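Local coordinates for protein cysteine hydrolase (Staphylococcus aureus, PDB 6KUA) that probably hydrolyses nicotinamide to nicotinate and ammonia, as a zinc-containing nicotinamidase of the isochorismatase family of cysteine hydrolases, at residues A[5-10]-A[127-132]. Residues are numbered along the deposited sequence; the frame is centred on the assembly and turned at random.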
loop_
_atom_site.group_PDB
_atom_site.type_symbol
_atom_site.label_atom_id
_atom_site.label_comp_id
_atom_site.label_asym_id
_atom_site.label_seq_id
_atom_site.Cartn_x
_atom_site.Cartn_y
_atom_site.Cartn_z
ATOM N N ALA A 5 17.028 -6.081 -10.930
ATOM C CA ALA A 5 16.793 -7.271 -10.129
ATOM C C ALA A 5 15.990 -8.251 -10.960
ATOM O O ALA A 5 15.222 -7.861 -11.846
ATOM C CB ALA A 5 16.067 -6.954 -8.803
ATOM N N LEU A 6 16.217 -9.529 -10.695
ATOM C CA LEU A 6 15.495 -10.601 -11.348
ATOM C C LEU A 6 14.441 -11.124 -10.383
ATOM O O LEU A 6 14.754 -11.438 -9.229
ATOM C CB LEU A 6 16.461 -11.717 -11.762
ATOM C CG LEU A 6 15.834 -12.952 -12.401
ATOM C CD1 LEU A 6 15.249 -12.615 -13.756
ATOM C CD2 LEU A 6 16.877 -14.043 -12.538
ATOM N N LEU A 7 13.200 -11.203 -10.837
ATOM C CA LEU A 7 12.113 -11.762 -10.038
ATOM C C LEU A 7 11.711 -13.093 -10.653
ATOM O O LEU A 7 11.235 -13.129 -11.795
ATOM C CB LEU A 7 10.913 -10.810 -9.984
ATOM C CG LEU A 7 11.175 -9.359 -9.576
ATOM C CD1 LEU A 7 9.871 -8.553 -9.422
ATOM C CD2 LEU A 7 12.005 -9.285 -8.298
ATOM N N VAL A 8 11.898 -14.176 -9.899
ATOM C CA VAL A 8 11.550 -15.527 -10.342
ATOM C C VAL A 8 10.267 -15.927 -9.631
ATOM O O VAL A 8 10.275 -16.229 -8.432
ATOM C CB VAL A 8 12.674 -16.529 -10.067
ATOM C CG1 VAL A 8 12.285 -17.921 -10.586
ATOM C CG2 VAL A 8 13.961 -16.032 -10.710
ATOM N N VAL A 9 9.163 -15.934 -10.372
ATOM C CA VAL A 9 7.826 -16.067 -9.797
ATOM C C VAL A 9 7.364 -17.520 -9.884
ATOM O O VAL A 9 7.247 -18.086 -10.979
ATOM C CB VAL A 9 6.831 -15.125 -10.494
ATOM C CG1 VAL A 9 5.466 -15.211 -9.834
ATOM C CG2 VAL A 9 7.353 -13.689 -10.448
ATOM N N ASP A 10 7.130 -18.117 -8.709
ATOM C CA ASP A 10 6.394 -19.379 -8.532
ATOM C C ASP A 10 6.891 -20.518 -9.420
ATOM O O ASP A 10 6.100 -21.290 -9.974
ATOM C CB ASP A 10 4.897 -19.153 -8.736
ATOM C CG ASP A 10 4.241 -18.612 -7.501
ATOM O OD1 ASP A 10 4.429 -19.220 -6.422
ATOM O OD2 ASP A 10 3.565 -17.564 -7.592
ATOM N N VAL A 127 13.202 -4.134 -13.006
ATOM C CA VAL A 127 13.009 -5.544 -12.690
ATOM C C VAL A 127 12.834 -6.324 -13.982
ATOM O O VAL A 127 12.224 -5.841 -14.944
ATOM C CB VAL A 127 11.819 -5.796 -11.734
ATOM C CG1 VAL A 127 12.017 -5.030 -10.440
ATOM C CG2 VAL A 127 10.472 -5.460 -12.407
ATOM N N GLU A 128 13.395 -7.521 -14.004
ATOM C CA GLU A 128 13.117 -8.508 -15.038
ATOM C C GLU A 128 12.300 -9.625 -14.409
ATOM O O GLU A 128 12.655 -10.124 -13.338
ATOM C CB GLU A 128 14.421 -9.046 -15.630
ATOM C CG GLU A 128 14.239 -9.979 -16.797
ATOM C CD GLU A 128 15.574 -10.359 -17.441
ATOM O OE1 GLU A 128 16.491 -9.501 -17.513
ATOM O OE2 GLU A 128 15.706 -11.529 -17.860
ATOM N N ILE A 129 11.200 -10.009 -15.048
ATOM C CA ILE A 129 10.269 -10.947 -14.439
ATOM C C ILE A 129 10.191 -12.214 -15.272
ATOM O O ILE A 129 9.848 -12.167 -16.457
ATOM C CB ILE A 129 8.869 -10.349 -14.269
ATOM C CG1 ILE A 129 8.942 -8.998 -13.578
ATOM C CG2 ILE A 129 8.028 -11.291 -13.431
ATOM C CD1 ILE A 129 7.574 -8.301 -13.525
ATOM N N VAL A 130 10.439 -13.353 -14.632
ATOM C CA VAL A 130 10.343 -14.646 -15.285
ATOM C C VAL A 130 9.526 -15.562 -14.388
ATOM O O VAL A 130 9.365 -15.316 -13.188
ATOM C CB VAL A 130 11.732 -15.250 -15.574
ATOM C CG1 VAL A 130 12.586 -14.252 -16.370
ATOM C CG2 VAL A 130 12.433 -15.655 -14.265
ATOM N N GLY A 131 9.009 -16.634 -14.980
ATOM C CA GLY A 131 8.261 -17.589 -14.181
ATOM C C GLY A 131 6.899 -17.896 -14.752
ATOM O O GLY A 131 6.700 -17.800 -15.970
ATOM N N VAL A 132 5.955 -18.286 -13.893
ATOM C CA VAL A 132 4.635 -18.739 -14.317
ATOM C C VAL A 132 3.598 -18.200 -13.339
ATOM O O VAL A 132 3.925 -17.832 -12.213
ATOM C CB VAL A 132 4.539 -20.281 -14.381
ATOM C CG1 VAL A 132 5.552 -20.861 -15.374
ATOM C CG2 VAL A 132 4.682 -20.887 -12.978
#
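Ala5, Leu7 and Val9 alternate with Glu128, Val130 and Val132 in a ladder of five backbone hydrogen bonds that begins with Glu128 N on Ala5 O. Leu7 N gives its hydrogen to Glu128 O (2.8 Å) and Leu7 O accepts a hydrogen bond from Val130 N (3.0 Å), both nearly straight. Toward the C-terminal end the geometry slackens: Val132 N reaches Val9 O at 3.2 Å, tilted 25° from the carbonyl plane. Alpha hydrogens of both strands supplement the ladder, among them that of Gly131, which takes a positive phi (128°) open to glycine and brings its CA to 3.4 Å from Val9 O.

Strand 4-9 is central in the parallel sheet of the family's alpha/beta/alpha fold, between strands 48-54 and 126-132, with 151-160 beyond the latter.

Apolar packing differs on the two faces. On one, Leu7 CD1 leans over Val127 CB (4.1 Å), while Val9 CG2, anti to its carbonyl carbon, meets Ile129 CG2 at 3.9 Å; helix 137-147 packs here. On the face packed against helix 32-44, Leu6 holds CG anti to its backbone N (chi1 177°), and CD1 reaches across to Val130 CG1, while Val130 CG2 touches Val8 CG2 at 3.9 Å.

Charged groups look outside the pair: Glu128 forms a salt bridge with Arg38. The side chain of Asp10 lies about 7 Å from the bound zinc ion; its OD2 forms a salt bridge with Lys104 NZ, and OD1 accepts a hydrogen bond from Asp54 N. Asp10, Lys104 and Cys137, which Asp10 touches, probably form the nicotinamidase catalytic triad.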